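Local coordinates for S-adenosylmethionine:tRNA ribosyltransferase-isomerase (Thermus thermophilus, PDB 1WDI), which probably transfers and isomerises the ribose moiety of S-adenosylmethionine onto preQ1-modified tRNA, giving epoxyqueuosine in the queuosine pathway, at residues 25-30 with 41-46; 83-87 with 210-214. Residues are numbered along the deposited sequence.

Interaction 1 (25-30 with 41-46); sequences DMARLM and AHKRVR
This contact is an antiparallel beta hairpin at the edge of the large mixed sheet. Strands 28-30 and 41-44 run at 149°, with axes 3.9 Å apart at closest. Ala-41 O lies 3.6 Å from Met-30 CA in a CA-H...O contact. His-42 forms a non-hydrogen-bonded pair with Met-30, CA to CA 5.0 Å. Both side chains lie on one face, and Met-30 CE meets the imidazole edge at CE1, 4.1 Å away. His-42 ND1 is hydrogen-bonded to Tyr-333. Lys-43 and Leu-29 form the hydrogen-bonded pair: Leu-29 N to Lys-43 O is 2.7 Å and Lys-43 N to Leu-29 O is 2.8 Å. One water bridges the Arg-28 side chain to the Lys-43 backbone, accepting from Arg-28 NE and donating to Lys-43 O, each at 2.8 Å. Arg-28 NH1 is hydrogen-bonded to Glu-331 O. Arg-44 pairs with Arg-28 at CA to CA 4.0 Å, with diverging side chains. Val-45 starts a 3-10 turn, yet its N still donates to Ala-27 O at 2.9 Å. Its t rotamer puts CG2 4.1 Å from Ala-27 CB, while Leu-193 of helix 191-199 packs on it. The pairing extends past the strands: Arg-46 N donates to Asp-25 O at 2.9 Å.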
loop_
_atom_site.group_PDB
_atom_site.type_symbol
_atom_site.label_atom_id
_atom_site.label_comp_id
_atom_site.label_asym_id
_atom_site.label_seq_id
_atom_site.Cartn_x
_atom_site.Cartn_y
_atom_site.Cartn_z
ATOM N N ASP A 25 -1.532 -13.462 -12.049
ATOM C CA ASP A 25 -0.833 -12.785 -13.132
ATOM C C ASP A 25 -1.496 -12.943 -14.499
ATOM O O ASP A 25 -0.895 -12.622 -15.525
ATOM C CB ASP A 25 0.633 -13.231 -13.204
ATOM C CG ASP A 25 0.786 -14.723 -13.446
ATOM O OD1 ASP A 25 -0.234 -15.424 -13.588
ATOM O OD2 ASP A 25 1.942 -15.191 -13.491
ATOM N N MET A 26 -2.730 -13.441 -14.514
ATOM C CA MET A 26 -3.459 -13.576 -15.769
ATOM C C MET A 26 -4.374 -12.361 -15.908
ATOM O O MET A 26 -5.079 -12.205 -16.903
ATOM C CB MET A 26 -4.261 -14.879 -15.815
ATOM C CG MET A 26 -3.428 -16.105 -16.209
ATOM S SD MET A 26 -2.631 -15.968 -17.843
ATOM C CE MET A 26 -4.038 -16.321 -18.940
ATOM N N ALA A 27 -4.354 -11.499 -14.895
ATOM C CA ALA A 27 -5.130 -10.266 -14.943
ATOM C C ALA A 27 -4.589 -9.487 -16.141
ATOM O O ALA A 27 -3.415 -9.613 -16.488
ATOM C CB ALA A 27 -4.919 -9.463 -13.666
ATOM N N ARG A 28 -5.427 -8.682 -16.782
ATOM C CA ARG A 28 -4.958 -7.919 -17.932
ATOM C C ARG A 28 -3.997 -6.807 -17.518
ATOM O O ARG A 28 -4.015 -6.346 -16.375
ATOM C CB ARG A 28 -6.148 -7.338 -18.700
ATOM C CG ARG A 28 -7.090 -8.411 -19.253
ATOM C CD ARG A 28 -8.244 -7.800 -20.022
ATOM N NE ARG A 28 -7.773 -7.059 -21.188
ATOM C CZ ARG A 28 -8.568 -6.402 -22.024
ATOM N NH1 ARG A 28 -9.879 -6.393 -21.827
ATOM N NH2 ARG A 28 -8.047 -5.745 -23.050
ATOM N N LEU A 29 -3.144 -6.396 -18.451
ATOM C CA LEU A 29 -2.180 -5.338 -18.195
ATOM C C LEU A 29 -2.169 -4.365 -19.365
ATOM O O LEU A 29 -1.861 -4.747 -20.499
ATOM C CB LEU A 29 -0.769 -5.921 -18.010
ATOM C CG LEU A 29 0.378 -4.910 -17.925
ATOM C CD1 LEU A 29 0.240 -4.081 -16.640
ATOM C CD2 LEU A 29 1.717 -5.630 -17.951
ATOM N N MET A 30 -2.526 -3.112 -19.100
ATOM C CA MET A 30 -2.503 -2.110 -20.151
ATOM C C MET A 30 -1.183 -1.372 -20.023
ATOM O O MET A 30 -0.891 -0.786 -18.977
ATOM C CB MET A 30 -3.662 -1.106 -20.012
ATOM C CG MET A 30 -3.626 -0.018 -21.082
ATOM S SD MET A 30 -4.805 1.358 -20.862
ATOM C CE MET A 30 -6.271 0.599 -21.476
ATOM N N ALA A 41 -0.397 -1.190 -25.185
ATOM C CA ALA A 41 -0.282 -2.593 -25.533
ATOM C C ALA A 41 -1.272 -3.259 -24.596
ATOM O O ALA A 41 -1.304 -2.948 -23.406
ATOM C CB ALA A 41 1.137 -3.104 -25.270
ATOM N N HIS A 42 -2.106 -4.141 -25.134
ATOM C CA HIS A 42 -3.083 -4.846 -24.320
ATOM C C HIS A 42 -2.492 -6.211 -24.010
ATOM O O HIS A 42 -2.497 -7.115 -24.847
ATOM C CB HIS A 42 -4.408 -4.959 -25.079
ATOM C CG HIS A 42 -5.054 -3.632 -25.332
ATOM N ND1 HIS A 42 -5.518 -2.828 -24.314
ATOM C CD2 HIS A 42 -5.245 -2.935 -26.478
ATOM C CE1 HIS A 42 -5.964 -1.691 -24.819
ATOM N NE2 HIS A 42 -5.809 -1.730 -26.131
ATOM N N LYS A 43 -1.969 -6.338 -22.793
ATOM C CA LYS A 43 -1.313 -7.558 -22.344
ATOM C C LYS A 43 -1.932 -8.138 -21.084
ATOM O O LYS A 43 -3.095 -7.888 -20.754
ATOM C CB LYS A 43 0.168 -7.260 -22.062
ATOM C CG LYS A 43 0.973 -6.795 -23.277
ATOM C CD LYS A 43 1.401 -7.983 -24.132
ATOM C CE LYS A 43 1.990 -7.531 -25.462
ATOM N NZ LYS A 43 2.510 -8.690 -26.247
ATOM N N ARG A 44 -1.128 -8.940 -20.398
ATOM C CA ARG A 44 -1.505 -9.551 -19.136
ATOM C C ARG A 44 -0.336 -9.269 -18.206
ATOM O O ARG A 44 0.768 -8.985 -18.670
ATOM C CB ARG A 44 -1.745 -11.056 -19.320
ATOM C CG ARG A 44 -3.118 -11.308 -19.938
ATOM C CD ARG A 44 -3.448 -12.751 -20.282
ATOM N NE ARG A 44 -4.845 -12.801 -20.711
ATOM C CZ ARG A 44 -5.446 -13.849 -21.259
ATOM N NH1 ARG A 44 -4.780 -14.978 -21.464
ATOM N NH2 ARG A 44 -6.719 -13.762 -21.610
ATOM N N VAL A 45 -0.578 -9.305 -16.903
ATOM C CA VAL A 45 0.486 -9.046 -15.944
ATOM C C VAL A 45 1.668 -9.984 -16.166
ATOM O O VAL A 45 2.823 -9.587 -16.006
ATOM C CB VAL A 45 -0.028 -9.202 -14.490
ATOM C CG1 VAL A 45 1.132 -9.096 -13.505
ATOM C CG2 VAL A 45 -1.074 -8.128 -14.197
ATOM N N ARG A 46 1.388 -11.227 -16.551
ATOM C CA ARG A 46 2.471 -12.178 -16.775
ATOM C C ARG A 46 3.422 -11.727 -17.888
ATOM O O ARG A 46 4.533 -12.242 -18.007
ATOM C CB ARG A 46 1.912 -13.570 -17.100
ATOM C CG ARG A 46 1.344 -13.718 -18.500
ATOM C CD ARG A 46 0.931 -15.163 -18.766
ATOM N NE ARG A 46 1.974 -16.117 -18.386
ATOM C CZ ARG A 46 3.124 -16.291 -19.031
ATOM N NH1 ARG A 46 3.408 -15.574 -20.110
ATOM N NH2 ARG A 46 3.997 -17.192 -18.592
HETATM O O HOH W 1 -5.143 -6.390 -22.004
#

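Interaction 2 (83-87 with 210-214); sequences LLVRE and HVGPG
Pro-213 is the centre of this surface contact. Its ring has the C-gamma exo pucker and points at the backbone of 83-87. Pro-213 CG lies 3.8 Å from Leu-84 CG and 3.6 Å from Leu-84 O. Leu-84 adopts chi1 t and chi2 p, with its CA-to-CB bond toward the proline. Pro-213 CD sits 2.9 Å from Val-85 O, a tight approach. The CA-to-CB bond of Val-85 points away, and its contact is made by the carbonyl O. The two segments meet where strand 79-84 and strand 203-211 end. Both strands pair with the long strand 57-73 of the mixed sheet, 79-84 antiparallel and 203-211 parallel. Ala-68 of that strand touches both Leu-84 and Pro-213. The CA atoms come closest at Arg-86 and Gly-212, 5.9 Å apart. Arg-86 is extended in its backbone (phi -163°, psi -176°). Its CB leaves sideways, and chi1 t, chi2 p, chi3 t and chi4 near 180° carry the guanidinium to the other segment. There Val-211, in the m rotamer, sets CG2 over one guanidinium face, and its CB is 4.1 Å from Arg-86 NH1. Gly-212 has phi 103° and psi 170°, where a CB would jam against the preceding carbonyl oxygen. Arg-86 NH1 is 3.1 Å from Gly-212 N, but both are donors and do not bond.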
loop_
_atom_site.group_PDB
_atom_site.type_symbol
_atom_site.label_atom_id
_atom_site.label_comp_id
_atom_site.label_asym_id
_atom_site.label_seq_id
_atom_site.Cartn_x
_atom_site.Cartn_y
_atom_site.Cartn_z
ATOM N N LEU A 83 -1.110 -6.917 23.762
ATOM C CA LEU A 83 -0.446 -6.519 22.530
ATOM C C LEU A 83 -1.422 -6.662 21.374
ATOM O O LEU A 83 -1.486 -7.707 20.728
ATOM C CB LEU A 83 0.788 -7.387 22.276
ATOM C CG LEU A 83 1.999 -7.118 23.170
ATOM C CD1 LEU A 83 3.103 -8.112 22.848
ATOM C CD2 LEU A 83 2.483 -5.689 22.955
ATOM N N LEU A 84 -2.191 -5.608 21.130
ATOM C CA LEU A 84 -3.169 -5.604 20.053
ATOM C C LEU A 84 -2.414 -5.661 18.727
ATOM O O LEU A 84 -1.699 -4.723 18.375
ATOM C CB LEU A 84 -4.017 -4.332 20.129
ATOM C CG LEU A 84 -5.320 -4.304 19.333
ATOM C CD1 LEU A 84 -6.250 -5.394 19.843
ATOM C CD2 LEU A 84 -5.976 -2.940 19.472
ATOM N N VAL A 85 -2.573 -6.761 17.995
ATOM C CA VAL A 85 -1.880 -6.928 16.724
ATOM C C VAL A 85 -2.679 -6.528 15.485
ATOM O O VAL A 85 -2.263 -5.640 14.742
ATOM C CB VAL A 85 -1.386 -8.385 16.546
ATOM C CG1 VAL A 85 -0.376 -8.723 17.630
ATOM C CG2 VAL A 85 -2.555 -9.348 16.601
ATOM N N ARG A 86 -3.818 -7.174 15.257
ATOM C CA ARG A 86 -4.622 -6.859 14.081
ATOM C C ARG A 86 -6.059 -7.367 14.198
ATOM O O ARG A 86 -6.459 -7.900 15.234
ATOM C CB ARG A 86 -3.961 -7.461 12.836
ATOM C CG ARG A 86 -4.490 -6.937 11.510
ATOM C CD ARG A 86 -4.208 -5.452 11.348
ATOM N NE ARG A 86 -4.641 -4.954 10.045
ATOM C CZ ARG A 86 -4.499 -3.696 9.640
ATOM N NH1 ARG A 86 -3.935 -2.801 10.439
ATOM N NH2 ARG A 86 -4.921 -3.333 8.437
ATOM N N GLU A 87 -6.823 -7.192 13.121
ATOM C CA GLU A 87 -8.220 -7.614 13.050
ATOM C C GLU A 87 -9.124 -6.676 13.844
ATOM O O GLU A 87 -9.523 -6.984 14.968
ATOM C CB GLU A 87 -8.375 -9.050 13.565
ATOM C CG GLU A 87 -9.790 -9.609 13.459
ATOM C CD GLU A 87 -10.277 -9.710 12.024
ATOM O OE1 GLU A 87 -9.637 -10.428 11.225
ATOM O OE2 GLU A 87 -11.302 -9.074 11.695
ATOM N N HIS A 210 4.135 0.715 7.315
ATOM C CA HIS A 210 3.728 0.368 8.676
ATOM C C HIS A 210 2.211 0.406 8.807
ATOM O O HIS A 210 1.580 1.391 8.435
ATOM C CB HIS A 210 4.340 1.334 9.699
ATOM C CG HIS A 210 5.833 1.267 9.782
ATOM N ND1 HIS A 210 6.523 0.076 9.826
ATOM C CD2 HIS A 210 6.764 2.245 9.864
ATOM C CE1 HIS A 210 7.817 0.322 9.934
ATOM N NE2 HIS A 210 7.989 1.631 9.960
ATOM N N VAL A 211 1.631 -0.674 9.323
ATOM C CA VAL A 211 0.186 -0.751 9.521
ATOM C C VAL A 211 -0.085 -1.353 10.893
ATOM O O VAL A 211 0.836 -1.801 11.573
ATOM C CB VAL A 211 -0.507 -1.650 8.464
ATOM C CG1 VAL A 211 -0.125 -1.202 7.058
ATOM C CG2 VAL A 211 -0.141 -3.110 8.696
ATOM N N GLY A 212 -1.350 -1.367 11.294
ATOM C CA GLY A 212 -1.700 -1.938 12.582
ATOM C C GLY A 212 -1.982 -0.915 13.663
ATOM O O GLY A 212 -1.724 0.273 13.477
ATOM N N PRO A 213 -2.505 -1.358 14.820
ATOM C CA PRO A 213 -2.844 -0.513 15.971
ATOM C C PRO A 213 -1.729 0.441 16.387
ATOM O O PRO A 213 -1.983 1.595 16.733
ATOM C CB PRO A 213 -3.158 -1.534 17.061
ATOM C CG PRO A 213 -3.731 -2.675 16.288
ATOM C CD PRO A 213 -2.782 -2.774 15.118
ATOM N N GLY A 214 -0.494 -0.050 16.350
ATOM C CA GLY A 214 0.643 0.761 16.740
ATOM C C GLY A 214 0.900 2.004 15.908
ATOM O O GLY A 214 1.825 2.758 16.205
#

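How the interactions relate
Interactions 1 and 2 both reach the same mixed sheet, on opposite sides of the chain's centre. Their centres are 34 Å apart and their nearest atoms about 22 Å apart, so they do not touch. Along the chain, interaction 1 closes before interaction 2 opens. The first is local, with ten residues between its segments; the second joins segments separated by 122 residues. Their chemistry differs too. Backbone hydrogen bonds hold 25-30 to 41-46, whereas 83-87 meets 210-214 through side-chain and van der Waals contacts. Strand 57-73 follows the hairpin in sequence and pairs with both strands that lead into interaction 2, 79-84 and 203-211, whose C-terminal ends meet there.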